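Local structure of GH3 beta-N-acetylglucosaminidase (6K5J) at residues I47-N52 and G400-E405; A23-L28 and D32-L37; V250-L255 and I326-G331; G223-M228 and L334-R339; F382-T387 and I448-V453. The protein hydrolyses terminal beta-linked N-acetylglucosamine from its substrates as a beta-N-acetylglucosaminidase of glycoside hydrolase family 3. One frame throughout, in Å; residues are numbered along the deposited sequence.

Contact 1 of 5, residues I47-N52 and G400-E405; sequences IYFRRN and GSEVDE. With NAG (2-acetamido-2-deoxy-beta-D-glucopyranose), chain B.
Glu405 OE1 takes a hydrogen bond of 2.6 Å from a water that in turn accepts from Arg50 NE, so that the water, lying in the guanidinium plane, joins the two side chains. Directly, Arg50 NE and Glu405 OE1 are 4.3 Å apart, beyond a salt bridge. The chains slide past one another in opposite directions with their flat groups 80° apart, and Arg50 NH2 has its ion pair with Glu93 instead. The second meeting point is Phe49. Its backbone N gives a nearly straight hydrogen bond of 2.9 Å to Asn52 OD1, on a lone pair in the carbonyl plane, and the Arg51 guanidinium lays one face over Phe49 CB. With CG anti to the carbonyl carbon (chi1 -70°), the ring edge reaches the bound N-acetylglucosamine, Phe49 CE2 lying 3.4 Å from NAG O6. The Glu402 side chain crosses that of Phe49 at about a right angle, and its OE2 is hydrogen-bonded to a glycerol, probably from the crystallisation liquor. With an alanine here, O6 of the sugar is likely to lose the ring edge beside it. The sugar is held further by Asp83, Arg152, Lys182, His183 and Asp268, consistent with the active-site pocket of a TIM barrel. The one sound polar link between loops 47-52 and 400-405 is thus mediated by water, the charges of Arg50 and Glu405 lying beyond direct pairing.

Contact 2 of 5, residues A23-L28 and D32-L37; sequences AGFNGL and DDARKL
Ala34 sets its methyl over one face of the Phe25 ring within a beta-alpha-beta crossover of the TIM barrel: strand 21-23 leads through the loop into helix 32-39, and the chain returns as strand 45-47, parallel to the first. The Phe25 ring is placed by a chi1 of 72°, which puts CG between the backbone N and the carbonyl carbon and presents a face to the helix. Ala34 CB then sits 4.0 Å from the ring centroid, 20° off the normal, a CH-pi contact displaced toward the CG side. Leu62 and Leu66 of helix 56-72 also touch this ring, so that helices 32-39 and 56-72 both meet it. One turn after Ala34, Leu37 has CG anti to its carbonyl carbon (chi1 -72°), and one branch, CD1, reaches down to the strand end while the side chain also packs on Tyr302 and Gln305 of helix 302-317. No hydrogen bond links the two segments. The apolar seam ends where Leu37 CD1 meets Ala23 CB at 3.8 Å and lies 4.1 Å from Gly24 O.

Contact 3 of 5, residues V250-L255 and I326-G331; sequences VIEGLL and IDRSVG
Arg328 reaches from helix 323-339 to Glu252 on helix 249-258, bridging backbones whose nearest CA atoms, those of Glu252 and Ser329, are 12.3 Å apart. From CB the side chain leaves with CG opposite the backbone N (chi1 -161°) and runs on extended to CD. At chi3 (-54°) it bends, and this turn brings the guanidinium round so that its ends serve different partners. NE is hydrogen-bonded to a residue just outside the two segments. NH2 forms a salt bridge with Glu324 OE1, one turn earlier on the same helix. NH1, the other terminal nitrogen, makes a salt bridge of 3.1 Å with Glu252 OE2, which lies at the guanidinium edge, in its plane. Helix 249-258 packs on the TIM barrel through Leu254 and Leu255, which touch Phe184 of strand 178-184, while helix 323-339 runs past the N-terminal ends of the barrel strands, its Ile326 and Val330 touching Lys16 of helix 13-19. The ion pair thus joins the two segments at the partly exposed surface through these two side chains. Glu252 comes to meet the arginine with its own chain bent at chi2, its carboxylate plane 80° from the guanidinium. A water donates to Glu252 OE1 at 2.9 Å and accepts a weak hydrogen bond from Arg328 NH1. Glu252 lies in a wider pi-type turn, closed by Leu255 N bonding Val250 O at 2.9 Å.

Contact 4 of 5, residues G223-M228 and L334-R339; sequences GVDAVM and LALKQR
Asp225 and Arg339 approach from opposite directions, their carboxylate and guanidinium planes 54° apart. Arg339 NH2 gives Asp225 OD1 a hydrogen bond of 2.8 Å, almost straight at 174° and part of a salt bridge; OD1 lies in the guanidinium plane, but NH2 comes from above the carboxylate. On that same side stands Leu336, crossing at a slant: its CD1 methyl sits over the face of the carboxylate, 3.4 Å from Asp225 CG, brought there by a CG anti to the backbone N. One face of the Arg339 guanidinium in turn lies against Leu336 CA. Here the last turn of helix 323-339 is fastened to the start of strand 226-229, one of the parallel strands of the TIM barrel. The other carboxylate oxygen, OD2, makes a salt bridge with Arg340, so two successive arginines share the buried acid. A water adds a further link, donating to Asp225 O at 2.8 Å and accepting from Arg339 NH2 at 2.6 Å.

Contact 5 of 5, residues F382-T387 and I448-V453; sequences FTLDKT and ISQVVV
Gln450 grips the backbone of Asp385 at two points with its side-chain amide. Asp385 N donates to Gln450 OE1 at 2.7 Å, a nearly straight bond (168°) on a lone pair in the carbonyl plane. Gln450 NE2 returns a longer one of 3.2 Å to Asp385 O, less straight and tilted by more than 20° from both amide planes. The same NE2 also bonds Pro389 O, so the amide spans two points of the chain leading into strand 390-396. Gln450 gets there with CG anti to its carbonyl carbon (chi1 -77°) and an extended chain beyond. Beside it, Leu384 CD2 meets Val452 CG2 at 4.0 Å, the side chains crossing at about a right angle, and Leu517 of helix 507-517 packs on both. Gln450 and Val452 lie on strand 450-455 of the six-stranded mixed sheet in the C-terminal part of the chain, next to parallel strand 390-396; the arrangement is consistent with the alpha/beta C-terminal domain of family 3 enzymes. An alanine in place of Gln450 would probably leave the N and O of Asp385 without these mates and the loop less firmly held to the strand. Further out, Asp385 turns its carboxylate forward along the loop in an Asx turn: OD1 accepts from Thr387 N at 2.9 Å and from Thr387 OG1 at 2.6 Å, both reaching it from the same face of the carboxylate.

How the contacts relate
Contacts 2, 3 and 4 lie within the TIM-barrel domain, contact 5 in the C-terminal sheet, and contact 1 joins a barrel loop to loop 400-405, beyond the barrel. Contact 2 closes first along the chain; contact 3 is nested inside contact 4, and both inside contact 1, whose segments alternate with those of contact 5. Contacts 3 and 4 have centres about 13 Å apart, share helix 323-339 and touch through Leu255 and Val227. Contacts 1 and 2 meet where Arg51 and Asn52 probably bond Phe25 O. Contact 5 is remote, its centre about 36 Å from that of contact 1. Thus contact 1, beside the sugar, is one place where the barrel and the C-terminal part of the chain meet.

Contact 1 of 5, residues I47-N52 and G400-E405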
# COMPACT_ATOMS: atom_id res chain seq x y z
N ILE A 47 13.28 -1.89 -7.63
CA ILE A 47 12.09 -1.31 -7.00
C ILE A 47 12.29 0.19 -6.86
O ILE A 47 13.35 0.65 -6.41
CB ILE A 47 11.79 -1.97 -5.63
CG1 ILE A 47 10.59 -1.26 -4.97
CG2 ILE A 47 13.03 -1.96 -4.72
CD1 ILE A 47 9.97 -2.01 -3.81
N TYR A 48 11.26 0.96 -7.24
CA TYR A 48 11.25 2.41 -7.12
C TYR A 48 10.65 2.85 -5.79
O TYR A 48 9.69 2.25 -5.30
CB TYR A 48 10.43 3.04 -8.24
CG TYR A 48 11.01 3.03 -9.64
CD1 TYR A 48 12.39 3.01 -9.85
CD2 TYR A 48 10.18 3.09 -10.75
CE1 TYR A 48 12.92 3.03 -11.15
CE2 TYR A 48 10.69 3.12 -12.04
CZ TYR A 48 12.06 3.08 -12.23
OH TYR A 48 12.57 3.11 -13.51
N PHE A 49 11.19 3.95 -5.24
CA PHE A 49 10.57 4.70 -4.15
C PHE A 49 10.41 6.16 -4.56
O PHE A 49 10.76 6.54 -5.68
CB PHE A 49 11.39 4.52 -2.86
CG PHE A 49 11.29 3.13 -2.30
CD1 PHE A 49 12.12 2.12 -2.78
CD2 PHE A 49 10.30 2.80 -1.38
CE1 PHE A 49 12.00 0.82 -2.31
CE2 PHE A 49 10.17 1.50 -0.91
CZ PHE A 49 11.03 0.51 -1.37
N ARG A 50 9.84 6.97 -3.66
CA ARG A 50 9.58 8.38 -3.95
C ARG A 50 10.83 9.10 -4.46
O ARG A 50 10.73 9.98 -5.33
CB ARG A 50 9.03 9.07 -2.68
CG ARG A 50 8.64 10.54 -2.84
CD ARG A 50 7.74 11.02 -1.67
NE ARG A 50 6.55 10.18 -1.54
CZ ARG A 50 5.39 10.41 -2.16
NH1 ARG A 50 5.24 11.47 -2.94
NH2 ARG A 50 4.37 9.58 -2.00
N ARG A 51 12.01 8.73 -3.95
CA ARG A 51 13.27 9.34 -4.36
C ARG A 51 13.57 9.15 -5.85
O ARG A 51 14.34 9.93 -6.41
CB ARG A 51 14.43 8.76 -3.55
CG ARG A 51 14.56 7.23 -3.73
CD ARG A 51 15.61 6.58 -2.83
NE ARG A 51 15.65 5.13 -3.07
CZ ARG A 51 15.48 4.19 -2.14
NH1 ARG A 51 15.28 4.52 -0.87
NH2 ARG A 51 15.52 2.91 -2.50
N ASN A 52 12.97 8.16 -6.50
CA ASN A 52 13.17 7.93 -7.93
C ASN A 52 12.10 8.57 -8.79
O ASN A 52 12.17 8.44 -10.02
CB ASN A 52 13.20 6.43 -8.25
CG ASN A 52 14.12 5.65 -7.33
OD1 ASN A 52 13.65 4.85 -6.50
ND2 ASN A 52 15.43 5.85 -7.48
N GLY A 400 7.41 11.16 8.91
CA GLY A 400 6.91 10.13 8.04
C GLY A 400 7.59 8.78 8.17
O GLY A 400 8.67 8.65 8.73
N SER A 401 6.90 7.77 7.64
CA SER A 401 7.46 6.44 7.38
C SER A 401 6.95 6.02 6.01
O SER A 401 6.31 6.80 5.30
CB SER A 401 7.07 5.45 8.49
OG SER A 401 5.82 4.83 8.23
N GLU A 402 7.22 4.78 5.62
CA GLU A 402 6.74 4.30 4.33
C GLU A 402 5.29 3.83 4.38
O GLU A 402 4.65 3.74 3.32
CB GLU A 402 7.64 3.18 3.82
CG GLU A 402 8.98 3.65 3.28
CD GLU A 402 9.95 2.50 3.04
OE1 GLU A 402 10.72 2.13 3.96
OE2 GLU A 402 9.91 1.94 1.94
N VAL A 403 4.77 3.54 5.57
CA VAL A 403 3.33 3.28 5.72
C VAL A 403 2.57 4.59 5.83
O VAL A 403 1.49 4.76 5.23
CB VAL A 403 3.06 2.37 6.94
CG1 VAL A 403 1.66 1.76 6.84
CG2 VAL A 403 4.11 1.28 7.07
N ASP A 404 3.12 5.55 6.57
CA ASP A 404 2.50 6.85 6.82
C ASP A 404 3.48 7.94 6.37
O ASP A 404 4.31 8.41 7.15
CB ASP A 404 2.13 7.00 8.29
CG ASP A 404 0.76 7.59 8.48
OD1 ASP A 404 0.39 8.50 7.69
OD2 ASP A 404 0.04 7.16 9.41
N GLU A 405 3.38 8.33 5.10
CA GLU A 405 4.36 9.21 4.49
C GLU A 405 3.97 10.68 4.64
O GLU A 405 2.79 11.02 4.76
CB GLU A 405 4.52 8.86 3.00
CG GLU A 405 5.60 9.66 2.27
CD GLU A 405 6.99 9.43 2.85
OE1 GLU A 405 7.75 8.61 2.27
OE2 GLU A 405 7.34 10.08 3.87
C1 NAG B . 7.52 -3.48 3.32
C2 NAG B . 5.97 -3.53 3.21
C3 NAG B . 5.52 -4.03 1.83
C4 NAG B . 6.25 -3.30 0.71
C5 NAG B . 7.75 -3.43 0.93
C6 NAG B . 8.58 -2.74 -0.13
C7 NAG B . 4.42 -4.06 5.06
C8 NAG B . 4.00 -5.10 6.06
N2 NAG B . 5.43 -4.39 4.26
O1 NAG B . 7.85 -2.75 4.45
O3 NAG B . 4.11 -3.85 1.68
O4 NAG B . 5.90 -3.87 -0.55
O5 NAG B . 8.07 -2.81 2.18
O6 NAG B . 8.48 -1.32 -0.03
O7 NAG B . 3.85 -2.97 4.98
O HOH W 1 6.64 7.56 0.16

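Contact 2 of 5, residues A23-L28 and D32-L37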
# COMPACT_ATOMS: atom_id res chain seq x y z
N ALA A 23 16.44 -4.85 -6.15
CA ALA A 23 17.13 -3.84 -5.37
C ALA A 23 16.58 -2.46 -5.69
O ALA A 23 16.11 -2.20 -6.80
CB ALA A 23 18.65 -3.84 -5.63
N GLY A 24 16.66 -1.57 -4.70
CA GLY A 24 16.41 -0.16 -4.93
C GLY A 24 17.71 0.62 -5.03
O GLY A 24 18.80 0.09 -4.83
N PHE A 25 17.57 1.90 -5.37
CA PHE A 25 18.71 2.77 -5.54
C PHE A 25 18.22 4.20 -5.41
O PHE A 25 17.01 4.47 -5.45
CB PHE A 25 19.40 2.55 -6.90
CG PHE A 25 18.60 3.09 -8.05
CD1 PHE A 25 17.54 2.37 -8.57
CD2 PHE A 25 18.87 4.36 -8.58
CE1 PHE A 25 16.78 2.87 -9.61
CE2 PHE A 25 18.11 4.88 -9.62
CZ PHE A 25 17.07 4.14 -10.14
N ASN A 26 19.16 5.12 -5.28
CA ASN A 26 18.82 6.54 -5.24
C ASN A 26 19.14 7.18 -6.58
O ASN A 26 20.28 7.12 -7.04
CB ASN A 26 19.57 7.25 -4.12
CG ASN A 26 19.13 8.69 -3.98
OD1 ASN A 26 17.94 9.00 -4.17
ND2 ASN A 26 20.07 9.58 -3.66
N GLY A 27 18.15 7.84 -7.18
CA GLY A 27 18.40 8.55 -8.41
C GLY A 27 17.14 8.84 -9.21
O GLY A 27 16.23 8.02 -9.27
N LEU A 28 17.09 10.03 -9.82
CA LEU A 28 16.13 10.34 -10.88
C LEU A 28 16.60 9.86 -12.24
O LEU A 28 15.78 9.71 -13.15
CB LEU A 28 15.87 11.84 -10.93
CG LEU A 28 15.32 12.44 -9.64
CD1 LEU A 28 15.31 13.97 -9.72
CD2 LEU A 28 13.93 11.90 -9.34
N ASP A 32 25.36 5.23 -10.29
CA ASP A 32 26.47 4.29 -10.41
C ASP A 32 26.17 2.99 -9.67
O ASP A 32 26.55 1.90 -10.14
CB ASP A 32 27.76 4.91 -9.87
CG ASP A 32 28.30 6.01 -10.76
OD1 ASP A 32 27.87 6.11 -11.93
OD2 ASP A 32 29.15 6.79 -10.28
N ASP A 33 25.51 3.07 -8.52
CA ASP A 33 25.10 1.85 -7.82
C ASP A 33 24.14 1.03 -8.68
O ASP A 33 24.24 -0.20 -8.75
CB ASP A 33 24.45 2.19 -6.48
CG ASP A 33 25.45 2.53 -5.41
OD1 ASP A 33 26.66 2.40 -5.66
OD2 ASP A 33 25.02 2.94 -4.32
N ALA A 34 23.18 1.70 -9.31
CA ALA A 34 22.23 0.98 -10.16
C ALA A 34 22.94 0.31 -11.33
O ALA A 34 22.65 -0.84 -11.69
CB ALA A 34 21.15 1.94 -10.65
N ARG A 35 23.92 1.01 -11.91
CA ARG A 35 24.67 0.48 -13.03
C ARG A 35 25.46 -0.77 -12.64
O ARG A 35 25.49 -1.76 -13.40
CB ARG A 35 25.60 1.57 -13.56
CG ARG A 35 26.23 1.29 -14.90
CD ARG A 35 26.99 2.53 -15.40
NE ARG A 35 26.12 3.70 -15.48
CZ ARG A 35 25.40 4.01 -16.55
NH1 ARG A 35 25.44 3.24 -17.63
NH2 ARG A 35 24.62 5.09 -16.54
N LYS A 36 26.07 -0.76 -11.46
CA LYS A 36 26.85 -1.91 -11.00
C LYS A 36 25.95 -3.08 -10.60
O LYS A 36 26.27 -4.25 -10.86
CB LYS A 36 27.76 -1.49 -9.83
CG LYS A 36 28.99 -0.68 -10.32
CD LYS A 36 30.06 -0.43 -9.24
CE LYS A 36 31.40 -1.04 -9.64
NZ LYS A 36 32.39 -0.09 -10.21
N LEU A 37 24.81 -2.78 -9.96
CA LEU A 37 23.85 -3.83 -9.65
C LEU A 37 23.40 -4.56 -10.91
O LEU A 37 23.28 -5.79 -10.92
CB LEU A 37 22.64 -3.24 -8.92
CG LEU A 37 22.81 -2.78 -7.47
CD1 LEU A 37 21.62 -1.95 -7.02
CD2 LEU A 37 23.02 -3.96 -6.56

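Contact 3 of 5, residues V250-L255 and I326-G331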
# COMPACT_ATOMS: atom_id res chain seq x y z
N VAL A 250 5.45 -22.70 5.50
CA VAL A 250 4.50 -21.75 4.93
C VAL A 250 4.64 -21.66 3.42
O VAL A 250 3.64 -21.62 2.70
CB VAL A 250 4.67 -20.36 5.59
CG1 VAL A 250 3.69 -19.36 4.97
CG2 VAL A 250 4.46 -20.44 7.09
N ILE A 251 5.87 -21.63 2.90
CA ILE A 251 6.04 -21.36 1.47
C ILE A 251 6.00 -22.67 0.68
O ILE A 251 5.08 -22.89 -0.11
CB ILE A 251 7.33 -20.58 1.19
CG1 ILE A 251 7.29 -19.21 1.90
CG2 ILE A 251 7.50 -20.36 -0.29
CD1 ILE A 251 8.52 -18.36 1.68
N GLU A 252 7.00 -23.54 0.86
CA GLU A 252 6.98 -24.80 0.11
C GLU A 252 5.78 -25.64 0.48
O GLU A 252 5.14 -26.25 -0.38
CB GLU A 252 8.27 -25.60 0.34
CG GLU A 252 9.50 -25.10 -0.40
CD GLU A 252 9.38 -25.12 -1.92
OE1 GLU A 252 8.44 -25.74 -2.46
OE2 GLU A 252 10.26 -24.51 -2.58
N GLY A 253 5.46 -25.71 1.77
CA GLY A 253 4.39 -26.57 2.22
C GLY A 253 3.02 -26.05 1.87
O GLY A 253 2.27 -26.68 1.13
N LEU A 254 2.69 -24.86 2.39
CA LEU A 254 1.32 -24.36 2.28
C LEU A 254 1.08 -23.68 0.94
O LEU A 254 0.13 -24.02 0.23
CB LEU A 254 1.05 -23.42 3.45
CG LEU A 254 -0.27 -22.65 3.53
CD1 LEU A 254 -1.45 -23.59 3.59
CD2 LEU A 254 -0.24 -21.74 4.76
N LEU A 255 1.93 -22.71 0.57
CA LEU A 255 1.69 -21.94 -0.65
C LEU A 255 1.94 -22.78 -1.90
O LEU A 255 1.10 -22.83 -2.80
CB LEU A 255 2.59 -20.70 -0.65
CG LEU A 255 2.54 -19.77 -1.88
CD1 LEU A 255 1.10 -19.37 -2.23
CD2 LEU A 255 3.38 -18.52 -1.58
N ILE A 326 17.98 -23.37 -7.61
CA ILE A 326 18.22 -22.06 -8.23
C ILE A 326 17.52 -21.96 -9.58
O ILE A 326 16.87 -20.95 -9.88
CB ILE A 326 19.73 -21.81 -8.38
CG1 ILE A 326 20.38 -21.67 -7.00
CG2 ILE A 326 19.95 -20.55 -9.18
CD1 ILE A 326 20.20 -20.29 -6.38
N ASP A 327 17.68 -22.99 -10.42
CA ASP A 327 17.02 -23.00 -11.73
C ASP A 327 15.51 -22.93 -11.59
O ASP A 327 14.84 -22.37 -12.46
CB ASP A 327 17.39 -24.26 -12.53
CG ASP A 327 18.84 -24.28 -12.99
OD1 ASP A 327 19.45 -23.20 -13.13
OD2 ASP A 327 19.35 -25.39 -13.23
N ARG A 328 14.95 -23.54 -10.55
CA ARG A 328 13.51 -23.49 -10.33
C ARG A 328 13.02 -22.05 -10.22
O ARG A 328 12.07 -21.65 -10.90
CB ARG A 328 13.15 -24.29 -9.07
CG ARG A 328 11.69 -24.71 -8.97
CD ARG A 328 11.35 -25.18 -7.55
NE ARG A 328 12.28 -26.23 -7.11
CZ ARG A 328 12.47 -26.57 -5.84
NH1 ARG A 328 11.79 -25.97 -4.88
NH2 ARG A 328 13.34 -27.52 -5.53
N SER A 329 13.67 -21.24 -9.36
CA SER A 329 13.27 -19.84 -9.23
C SER A 329 13.57 -19.04 -10.48
O SER A 329 12.76 -18.21 -10.90
CB SER A 329 13.97 -19.18 -8.03
OG SER A 329 13.50 -19.72 -6.81
N VAL A 330 14.74 -19.25 -11.08
CA VAL A 330 15.06 -18.54 -12.32
C VAL A 330 14.00 -18.80 -13.38
O VAL A 330 13.58 -17.89 -14.10
CB VAL A 330 16.47 -18.93 -12.82
CG1 VAL A 330 16.69 -18.45 -14.25
CG2 VAL A 330 17.54 -18.36 -11.88
N GLY A 331 13.54 -20.05 -13.48
CA GLY A 331 12.52 -20.38 -14.46
C GLY A 331 11.23 -19.62 -14.24
O GLY A 331 10.61 -19.13 -15.19
O HOH W 2 8.86 -25.47 -5.27

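Contact 4 of 5, residues G223-M228 and L334-R339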
# COMPACT_ATOMS: atom_id res chain seq x y z
N GLY A 223 -5.26 -16.79 -11.30
CA GLY A 223 -4.03 -16.45 -11.99
C GLY A 223 -3.44 -15.16 -11.49
O GLY A 223 -3.92 -14.08 -11.83
N VAL A 224 -2.40 -15.24 -10.65
CA VAL A 224 -1.73 -14.05 -10.13
C VAL A 224 -0.22 -14.20 -10.36
O VAL A 224 0.36 -15.26 -10.13
CB VAL A 224 -2.04 -13.81 -8.63
CG1 VAL A 224 -1.57 -14.98 -7.77
CG2 VAL A 224 -1.44 -12.47 -8.16
N ASP A 225 0.40 -13.11 -10.83
CA ASP A 225 1.79 -13.18 -11.27
C ASP A 225 2.76 -13.41 -10.11
O ASP A 225 3.79 -14.06 -10.30
CB ASP A 225 2.18 -11.90 -12.01
CG ASP A 225 1.65 -11.86 -13.43
OD1 ASP A 225 1.15 -12.90 -13.92
OD2 ASP A 225 1.73 -10.79 -14.05
N ALA A 226 2.46 -12.87 -8.93
CA ALA A 226 3.41 -12.97 -7.82
C ALA A 226 2.66 -12.90 -6.50
O ALA A 226 1.53 -12.41 -6.42
CB ALA A 226 4.48 -11.87 -7.91
N VAL A 227 3.29 -13.47 -5.47
CA VAL A 227 2.82 -13.45 -4.09
C VAL A 227 3.99 -12.97 -3.22
O VAL A 227 5.11 -13.49 -3.34
CB VAL A 227 2.33 -14.84 -3.63
CG1 VAL A 227 1.95 -14.86 -2.14
CG2 VAL A 227 1.15 -15.32 -4.50
N MET A 228 3.74 -11.97 -2.37
CA MET A 228 4.74 -11.51 -1.41
C MET A 228 4.42 -12.05 -0.02
O MET A 228 3.26 -12.06 0.40
CB MET A 228 4.81 -9.97 -1.37
CG MET A 228 5.68 -9.41 -0.23
SD MET A 228 5.70 -7.59 -0.19
CE MET A 228 6.72 -7.22 -1.61
N LEU A 334 11.92 -15.86 -15.21
CA LEU A 334 11.99 -15.66 -16.66
C LEU A 334 10.62 -15.82 -17.32
O LEU A 334 10.31 -15.11 -18.28
CB LEU A 334 13.01 -16.63 -17.26
CG LEU A 334 14.47 -16.43 -16.86
CD1 LEU A 334 15.39 -17.39 -17.60
CD2 LEU A 334 14.93 -15.00 -17.10
N ALA A 335 9.78 -16.73 -16.80
CA ALA A 335 8.45 -16.92 -17.37
C ALA A 335 7.58 -15.68 -17.15
O ALA A 335 6.87 -15.25 -18.05
CB ALA A 335 7.78 -18.16 -16.78
N LEU A 336 7.65 -15.10 -15.95
CA LEU A 336 6.93 -13.86 -15.68
C LEU A 336 7.42 -12.74 -16.60
O LEU A 336 6.61 -11.99 -17.18
CB LEU A 336 7.09 -13.47 -14.21
CG LEU A 336 6.44 -12.14 -13.83
CD1 LEU A 336 4.97 -12.16 -14.16
CD2 LEU A 336 6.66 -11.83 -12.34
N LYS A 337 8.73 -12.62 -16.75
CA LYS A 337 9.30 -11.55 -17.56
C LYS A 337 8.89 -11.67 -19.02
O LYS A 337 8.63 -10.67 -19.69
CB LYS A 337 10.83 -11.56 -17.43
CG LYS A 337 11.33 -10.99 -16.10
CD LYS A 337 12.84 -11.10 -15.98
CE LYS A 337 13.34 -10.32 -14.76
NZ LYS A 337 14.82 -10.16 -14.74
N GLN A 338 8.83 -12.90 -19.54
CA GLN A 338 8.32 -13.10 -20.90
C GLN A 338 6.84 -12.75 -20.99
O GLN A 338 6.40 -12.14 -21.97
CB GLN A 338 8.55 -14.55 -21.33
CG GLN A 338 8.03 -14.82 -22.73
CD GLN A 338 8.03 -16.29 -23.08
OE1 GLN A 338 8.51 -17.13 -22.31
NE2 GLN A 338 7.49 -16.62 -24.26
N ARG A 339 6.07 -13.13 -19.97
CA ARG A 339 4.61 -12.98 -20.00
C ARG A 339 4.19 -11.53 -20.00
O ARG A 339 3.14 -11.18 -20.57
CB ARG A 339 4.00 -13.70 -18.81
CG ARG A 339 2.52 -13.97 -18.93
CD ARG A 339 2.16 -15.17 -18.10
NE ARG A 339 2.20 -14.82 -16.69
CZ ARG A 339 2.93 -15.46 -15.78
NH1 ARG A 339 3.70 -16.50 -16.11
NH2 ARG A 339 2.90 -15.05 -14.53
O HOH W 3 4.05 -15.89 -12.34

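Contact 5 of 5, residues F382-T387 and I448-V453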
# COMPACT_ATOMS: atom_id res chain seq x y z
N PHE A 382 -26.96 16.92 10.01
CA PHE A 382 -25.56 17.31 10.11
C PHE A 382 -25.11 18.27 9.02
O PHE A 382 -24.00 18.78 9.11
CB PHE A 382 -24.66 16.07 10.06
CG PHE A 382 -24.85 15.25 8.83
CD1 PHE A 382 -24.30 15.64 7.62
CD2 PHE A 382 -25.63 14.10 8.86
CE1 PHE A 382 -24.50 14.89 6.47
CE2 PHE A 382 -25.83 13.35 7.72
CZ PHE A 382 -25.26 13.74 6.52
N THR A 383 -25.92 18.50 7.98
CA THR A 383 -25.41 19.23 6.83
C THR A 383 -25.05 20.66 7.20
O THR A 383 -25.72 21.31 8.00
CB THR A 383 -26.44 19.21 5.70
OG1 THR A 383 -27.72 19.57 6.22
CG2 THR A 383 -26.53 17.81 5.09
N LEU A 384 -23.96 21.14 6.61
CA LEU A 384 -23.44 22.46 6.94
C LEU A 384 -24.41 23.56 6.52
O LEU A 384 -25.10 23.46 5.50
CB LEU A 384 -22.09 22.68 6.25
CG LEU A 384 -20.94 21.75 6.67
CD1 LEU A 384 -19.74 21.95 5.75
CD2 LEU A 384 -20.55 21.98 8.11
N ASP A 385 -24.46 24.63 7.32
CA ASP A 385 -25.23 25.83 6.99
C ASP A 385 -24.33 26.77 6.20
O ASP A 385 -23.39 27.35 6.74
CB ASP A 385 -25.75 26.48 8.28
CG ASP A 385 -26.60 27.72 8.03
OD1 ASP A 385 -26.61 28.26 6.91
OD2 ASP A 385 -27.28 28.16 8.98
N LYS A 386 -24.64 26.93 4.90
CA LYS A 386 -23.79 27.72 4.02
C LYS A 386 -23.76 29.20 4.40
O LYS A 386 -22.83 29.91 3.99
CB LYS A 386 -24.27 27.57 2.57
CG LYS A 386 -23.27 28.01 1.53
CD LYS A 386 -23.76 27.65 0.14
CE LYS A 386 -22.86 28.22 -0.93
NZ LYS A 386 -23.33 27.83 -2.29
N THR A 387 -24.74 29.67 5.16
CA THR A 387 -24.79 31.07 5.58
C THR A 387 -23.89 31.35 6.78
O THR A 387 -23.79 32.51 7.20
CB THR A 387 -26.23 31.47 5.91
OG1 THR A 387 -26.66 30.82 7.11
CG2 THR A 387 -27.14 31.08 4.78
N ILE A 448 -16.06 30.45 15.74
CA ILE A 448 -16.74 29.79 14.62
C ILE A 448 -17.37 28.52 15.18
O ILE A 448 -16.66 27.58 15.57
CB ILE A 448 -15.78 29.46 13.47
CG1 ILE A 448 -15.13 30.75 12.94
CG2 ILE A 448 -16.52 28.75 12.35
CD1 ILE A 448 -14.04 30.53 11.89
N SER A 449 -18.70 28.47 15.22
CA SER A 449 -19.37 27.37 15.90
C SER A 449 -19.49 26.11 15.04
O SER A 449 -19.51 24.99 15.58
CB SER A 449 -20.75 27.81 16.40
OG SER A 449 -21.77 27.47 15.48
N GLN A 450 -19.55 26.25 13.71
CA GLN A 450 -19.52 25.12 12.79
C GLN A 450 -18.09 24.64 12.63
O GLN A 450 -17.29 25.29 11.94
CB GLN A 450 -20.09 25.49 11.43
CG GLN A 450 -21.58 25.58 11.34
CD GLN A 450 -22.05 25.63 9.90
OE1 GLN A 450 -22.91 24.86 9.49
NE2 GLN A 450 -21.47 26.54 9.13
N VAL A 451 -17.77 23.48 13.20
CA VAL A 451 -16.42 22.92 13.17
C VAL A 451 -16.47 21.53 12.54
O VAL A 451 -17.28 20.68 12.96
CB VAL A 451 -15.80 22.85 14.57
CG1 VAL A 451 -14.39 22.27 14.49
CG2 VAL A 451 -15.78 24.24 15.23
N VAL A 452 -15.63 21.30 11.54
CA VAL A 452 -15.38 19.97 11.00
C VAL A 452 -13.93 19.62 11.28
O VAL A 452 -13.02 20.26 10.72
CB VAL A 452 -15.65 19.87 9.49
CG1 VAL A 452 -15.44 18.42 9.01
CG2 VAL A 452 -17.05 20.37 9.13
N VAL A 453 -13.70 18.61 12.09
CA VAL A 453 -12.35 18.08 12.27
C VAL A 453 -12.19 16.89 11.34
O VAL A 453 -12.96 15.92 11.41
CB VAL A 453 -12.07 17.66 13.71
CG1 VAL A 453 -10.65 17.07 13.80
CG2 VAL A 453 -12.22 18.85 14.63